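Local coordinates for protein alternansucrase (Leuconostoc mesenteroides, PDB 6HVG) that belongs to glycoside hydrolase family 70, large multidomain enzymes built on a TIM-barrel-type catalytic domain, and carries a bound calcium ion, at residues F687-M701 with N803-L815. Numbering follows the deposited sequence.
Sequences FGNSLTHGANNRSNM and NDYNLPSAYAMLL
Tyr805 lays its ring against the turn that follows helix 681-692, a clear case of one aromatic face serving both apolar and charged neighbours. Ala695 CA sits 4.3 Å from the centroid of the Tyr805 ring in a CH-pi contact over the face. Toward the rim of this ring, Arg698 brings NH2 to 3.3 Å from Tyr805 CG; the guanidinium forms an off-centre cation-pi pair, its plane turned 51° from the ring. The Arg698 chain is extended from CG to NE (chi2 177°), which lets the guanidinium reach the ring. Tyr805 OH is hydrogen-bonded to Lys800 N.

Within the family 70 domain, helix 681-692 follows strand 678-679 and helix 807-814 precedes strand 821-825, both strands of the parallel barrel sheet. Hydrogen bonds from a backbone N-H and a side-chain amide tie the end of the first helix to the approach of the second. Tyr805 N donates to Thr692 O at 3.0 Å, and Thr692 CA returns a nearly straight CA-H...O contact to Tyr805 O. One residue along, Asn806 ND2 makes a weak hydrogen bond to Leu691 O, while the amide oxygen of Asn806 accepts from Ser1001 N. Thr692 itself ends a wider pi-type turn, in which Phe687 O accepts from both Leu691 N and Thr692 N.

The N-to-C directions of the two helical segments differ by 124°, and their axes come within 9.8 Å at closest approach, with apolar side chains between them. Phe687 presents a ring edge to Met813, CE1 to CB 4.0 Å, and takes Ala810 CB over one face, offset toward the rim. Leu691 CD1 approaches Met813 SD, which Met701, from the loop beyond the helix, reaches with CE at 4.0 Å; Val914 of strand 910-915 touches all three side chains.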
loop_
_atom_site.group_PDB
_atom_site.type_symbol
_atom_site.label_atom_id
_atom_site.label_comp_id
_atom_site.label_asym_id
_atom_site.label_seq_id
_atom_site.Cartn_x
_atom_site.Cartn_y
_atom_site.Cartn_z
ATOM N N PHE A 687 19.530 1.015 -12.845
ATOM C CA PHE A 687 20.426 1.214 -11.715
ATOM C C PHE A 687 20.061 0.244 -10.607
ATOM O O PHE A 687 20.933 -0.314 -9.951
ATOM C CB PHE A 687 20.340 2.638 -11.148
ATOM C CG PHE A 687 20.964 3.700 -12.015
ATOM C CD1 PHE A 687 22.201 3.517 -12.584
ATOM C CD2 PHE A 687 20.313 4.911 -12.220
ATOM C CE1 PHE A 687 22.768 4.513 -13.351
ATOM C CE2 PHE A 687 20.873 5.903 -12.992
ATOM C CZ PHE A 687 22.108 5.710 -13.547
ATOM N N GLY A 688 18.759 0.062 -10.397
ATOM C CA GLY A 688 18.254 -0.890 -9.413
ATOM C C GLY A 688 18.801 -2.293 -9.638
ATOM O O GLY A 688 19.322 -2.896 -8.719
ATOM N N ASN A 689 18.696 -2.793 -10.867
ATOM C CA ASN A 689 19.048 -4.159 -11.188
ATOM C C ASN A 689 20.545 -4.397 -11.324
ATOM O O ASN A 689 21.031 -5.466 -10.954
ATOM C CB ASN A 689 18.363 -4.581 -12.492
ATOM C CG ASN A 689 16.849 -4.557 -12.394
ATOM O OD1 ASN A 689 16.283 -4.743 -11.315
ATOM N ND2 ASN A 689 16.189 -4.324 -13.513
ATOM N N SER A 690 21.270 -3.424 -11.862
ATOM C CA SER A 690 22.704 -3.587 -12.125
ATOM C C SER A 690 23.662 -3.060 -11.063
ATOM O O SER A 690 24.796 -3.501 -11.015
ATOM C CB SER A 690 23.059 -2.939 -13.454
ATOM O OG SER A 690 22.375 -3.591 -14.504
ATOM N N LEU A 691 23.231 -2.131 -10.221
ATOM C CA LEU A 691 24.140 -1.558 -9.222
ATOM C C LEU A 691 23.551 -1.410 -7.829
ATOM O O LEU A 691 24.140 -1.818 -6.843
ATOM C CB LEU A 691 24.563 -0.174 -9.676
ATOM C CG LEU A 691 25.538 -0.080 -10.827
ATOM C CD1 LEU A 691 25.560 1.345 -11.356
ATOM C CD2 LEU A 691 26.920 -0.506 -10.370
ATOM N N THR A 692 22.404 -0.771 -7.769
ATOM C CA THR A 692 21.832 -0.259 -6.553
ATOM C C THR A 692 21.199 -1.310 -5.656
ATOM O O THR A 692 21.265 -1.164 -4.455
ATOM C CB THR A 692 20.795 0.822 -6.968
ATOM O OG1 THR A 692 21.504 1.918 -7.562
ATOM C CG2 THR A 692 19.995 1.312 -5.814
ATOM N N HIS A 693 20.562 -2.338 -6.210
ATOM C CA HIS A 693 19.842 -3.308 -5.386
ATOM C C HIS A 693 20.518 -4.676 -5.290
ATOM O O HIS A 693 20.770 -5.344 -6.304
ATOM C CB HIS A 693 18.435 -3.511 -5.887
ATOM C CG HIS A 693 17.638 -2.262 -5.957
ATOM N ND1 HIS A 693 16.770 -2.021 -6.999
ATOM C CD2 HIS A 693 17.577 -1.180 -5.146
ATOM C CE1 HIS A 693 16.197 -0.845 -6.818
ATOM N NE2 HIS A 693 16.675 -0.311 -5.705
ATOM N N GLY A 694 20.763 -5.099 -4.051
ATOM C CA GLY A 694 21.216 -6.444 -3.770
ATOM C C GLY A 694 22.708 -6.599 -3.654
ATOM O O GLY A 694 23.466 -6.002 -4.418
ATOM N N ALA A 695 23.099 -7.471 -2.727
ATOM C CA ALA A 695 24.507 -7.727 -2.441
ATOM C C ALA A 695 25.198 -8.495 -3.548
ATOM O O ALA A 695 26.401 -8.321 -3.749
ATOM C CB ALA A 695 24.684 -8.487 -1.142
ATOM N N ASN A 696 24.467 -9.318 -4.287
ATOM C CA ASN A 696 25.161 -10.183 -5.227
ATOM C C ASN A 696 24.537 -10.317 -6.602
ATOM O O ASN A 696 25.076 -9.767 -7.559
ATOM C CB ASN A 696 25.466 -11.543 -4.602
ATOM C CG ASN A 696 24.319 -12.070 -3.803
ATOM O OD1 ASN A 696 23.162 -11.705 -4.039
ATOM N ND2 ASN A 696 24.617 -12.933 -2.850
ATOM N N ASN A 697 23.464 -11.072 -6.736
ATOM C CA ASN A 697 23.027 -11.401 -8.079
ATOM C C ASN A 697 22.413 -10.165 -8.665
ATOM O O ASN A 697 21.386 -9.730 -8.199
ATOM C CB ASN A 697 22.093 -12.607 -8.095
ATOM C CG ASN A 697 22.829 -13.914 -7.725
ATOM O OD1 ASN A 697 23.097 -14.763 -8.584
ATOM N ND2 ASN A 697 23.185 -14.063 -6.445
ATOM N N ARG A 698 23.102 -9.568 -9.635
ATOM C CA ARG A 698 22.696 -8.313 -10.244
ATOM C C ARG A 698 22.710 -8.508 -11.735
ATOM O O ARG A 698 23.474 -9.321 -12.218
ATOM C CB ARG A 698 23.697 -7.243 -9.843
ATOM C CG ARG A 698 23.667 -6.899 -8.360
ATOM C CD ARG A 698 24.745 -5.877 -7.999
ATOM N NE ARG A 698 24.713 -5.559 -6.570
ATOM C CZ ARG A 698 25.771 -5.205 -5.835
ATOM N NH1 ARG A 698 26.985 -5.095 -6.374
ATOM N NH2 ARG A 698 25.624 -4.964 -4.535
ATOM N N SER A 699 21.871 -7.785 -12.466
ATOM C CA SER A 699 21.945 -7.814 -13.921
ATOM C C SER A 699 23.268 -7.184 -14.401
ATOM O O SER A 699 23.814 -6.250 -13.786
ATOM C CB SER A 699 20.768 -7.068 -14.539
ATOM O OG SER A 699 19.562 -7.414 -13.908
ATOM N N ASN A 700 23.813 -7.730 -15.473
ATOM C CA ASN A 700 25.035 -7.195 -16.030
ATOM C C ASN A 700 24.912 -5.740 -16.488
ATOM O O ASN A 700 23.825 -5.262 -16.848
ATOM C CB ASN A 700 25.493 -8.048 -17.202
ATOM C CG ASN A 700 26.168 -9.314 -16.759
ATOM O OD1 ASN A 700 26.239 -9.611 -15.570
ATOM N ND2 ASN A 700 26.642 -10.088 -17.719
ATOM N N MET A 701 26.045 -5.044 -16.457
ATOM C CA MET A 701 26.131 -3.682 -16.939
ATOM C C MET A 701 25.762 -3.629 -18.416
ATOM O O MET A 701 25.301 -2.602 -18.893
ATOM C CB MET A 701 27.537 -3.137 -16.742
ATOM C CG MET A 701 28.049 -3.151 -15.307
ATOM S SD MET A 701 27.107 -2.183 -14.123
ATOM C CE MET A 701 27.400 -0.536 -14.752
ATOM N N ASN A 803 19.825 0.000 3.033
ATOM C CA ASN A 803 20.349 1.012 2.108
ATOM C C ASN A 803 20.778 0.453 0.744
ATOM O O ASN A 803 20.943 -0.771 0.562
ATOM C CB ASN A 803 21.540 1.725 2.729
ATOM C CG ASN A 803 21.147 2.667 3.824
ATOM O OD1 ASN A 803 21.197 3.875 3.632
ATOM N ND2 ASN A 803 20.708 2.122 4.964
ATOM N N ASP A 804 20.973 1.378 -0.193
ATOM C CA ASP A 804 21.367 1.062 -1.558
ATOM C C ASP A 804 22.871 0.968 -1.735
ATOM O O ASP A 804 23.650 1.742 -1.157
ATOM C CB ASP A 804 20.875 2.138 -2.513
ATOM C CG ASP A 804 19.437 1.947 -2.928
ATOM O OD1 ASP A 804 18.756 1.072 -2.372
ATOM O OD2 ASP A 804 18.983 2.657 -3.845
ATOM N N TYR A 805 23.267 0.037 -2.599
ATOM C CA TYR A 805 24.660 -0.191 -2.961
ATOM C C TYR A 805 25.079 0.731 -4.097
ATOM O O TYR A 805 24.246 1.150 -4.888
ATOM C CB TYR A 805 24.863 -1.649 -3.419
ATOM C CG TYR A 805 24.612 -2.669 -2.337
ATOM C CD1 TYR A 805 25.637 -3.069 -1.487
ATOM C CD2 TYR A 805 23.351 -3.251 -2.170
ATOM C CE1 TYR A 805 25.414 -3.996 -0.486
ATOM C CE2 TYR A 805 23.117 -4.167 -1.162
ATOM C CZ TYR A 805 24.153 -4.536 -0.325
ATOM O OH TYR A 805 23.926 -5.465 0.665
ATOM N N ASN A 806 26.375 1.062 -4.157
ATOM C CA ASN A 806 26.990 1.653 -5.352
ATOM C C ASN A 806 26.414 3.012 -5.771
ATOM O O ASN A 806 26.451 3.369 -6.956
ATOM C CB ASN A 806 26.953 0.685 -6.562
ATOM C CG ASN A 806 27.899 -0.484 -6.406
ATOM O OD1 ASN A 806 29.013 -0.296 -5.958
ATOM N ND2 ASN A 806 27.476 -1.665 -6.815
ATOM N N LEU A 807 25.929 3.793 -4.808
ATOM C CA LEU A 807 25.394 5.114 -5.103
ATOM C C LEU A 807 26.387 6.062 -5.796
ATOM O O LEU A 807 25.996 6.767 -6.736
ATOM C CB LEU A 807 24.813 5.752 -3.842
ATOM C CG LEU A 807 23.467 5.131 -3.421
ATOM C CD1 LEU A 807 22.953 5.751 -2.146
ATOM C CD2 LEU A 807 22.416 5.278 -4.500
ATOM N N PRO A 808 27.662 6.077 -5.362
ATOM C CA PRO A 808 28.643 6.871 -6.101
ATOM C C PRO A 808 28.777 6.480 -7.574
ATOM O O PRO A 808 28.853 7.345 -8.437
ATOM C CB PRO A 808 29.947 6.590 -5.348
ATOM C CG PRO A 808 29.500 6.354 -3.957
ATOM C CD PRO A 808 28.211 5.594 -4.087
ATOM N N SER A 809 28.800 5.185 -7.851
ATOM C CA SER A 809 28.949 4.699 -9.214
ATOM C C SER A 809 27.723 5.054 -10.030
ATOM O O SER A 809 27.823 5.410 -11.202
ATOM C CB SER A 809 29.204 3.178 -9.214
ATOM O OG SER A 809 30.088 2.805 -8.163
ATOM N N ALA A 810 26.560 4.933 -9.408
ATOM C CA ALA A 810 25.302 5.303 -10.046
ATOM C C ALA A 810 25.274 6.790 -10.410
ATOM O O ALA A 810 24.873 7.140 -11.508
ATOM C CB ALA A 810 24.133 4.963 -9.130
ATOM N N TYR A 811 25.704 7.654 -9.489
ATOM C CA TYR A 811 25.816 9.088 -9.772
ATOM C C TYR A 811 26.872 9.402 -10.844
ATOM O O TYR A 811 26.681 10.293 -11.659
ATOM C CB TYR A 811 26.045 9.903 -8.492
ATOM C CG TYR A 811 24.739 10.258 -7.799
ATOM C CD1 TYR A 811 24.045 11.396 -8.140
ATOM C CD2 TYR A 811 24.193 9.439 -6.830
ATOM C CE1 TYR A 811 22.844 11.720 -7.521
ATOM C CE2 TYR A 811 22.999 9.750 -6.205
ATOM C CZ TYR A 811 22.327 10.889 -6.556
ATOM O OH TYR A 811 21.132 11.205 -5.953
ATOM N N ALA A 812 27.958 8.649 -10.883
ATOM C CA ALA A 812 28.961 8.841 -11.927
ATOM C C ALA A 812 28.321 8.706 -13.297
ATOM O O ALA A 812 28.600 9.498 -14.204
ATOM C CB ALA A 812 30.109 7.850 -11.783
ATOM N N MET A 813 27.460 7.710 -13.453
ATOM C CA MET A 813 26.736 7.518 -14.710
ATOM C C MET A 813 25.644 8.566 -14.906
ATOM O O MET A 813 25.540 9.168 -15.977
ATOM C CB MET A 813 26.138 6.119 -14.767
ATOM C CG MET A 813 27.196 5.018 -14.779
ATOM S SD MET A 813 26.515 3.355 -14.845
ATOM C CE MET A 813 25.563 3.430 -16.372
ATOM N N LEU A 814 24.845 8.798 -13.869
ATOM C CA LEU A 814 23.764 9.773 -13.947
ATOM C C LEU A 814 24.265 11.120 -14.420
ATOM O O LEU A 814 23.635 11.767 -15.259
ATOM C CB LEU A 814 23.091 9.962 -12.586
ATOM C CG LEU A 814 21.851 10.841 -12.612
ATOM C CD1 LEU A 814 20.693 10.096 -13.259
ATOM C CD2 LEU A 814 21.477 11.279 -11.205
ATOM N N LEU A 815 25.408 11.523 -13.880
ATOM C CA LEU A 815 25.930 12.878 -14.064
ATOM C C LEU A 815 26.769 13.079 -15.318
ATOM O O LEU A 815 27.117 14.207 -15.630
ATOM C CB LEU A 815 26.740 13.297 -12.835
ATOM C CG LEU A 815 25.931 13.385 -11.532
ATOM C CD1 LEU A 815 26.847 13.603 -10.351
ATOM C CD2 LEU A 815 24.871 14.474 -11.569
#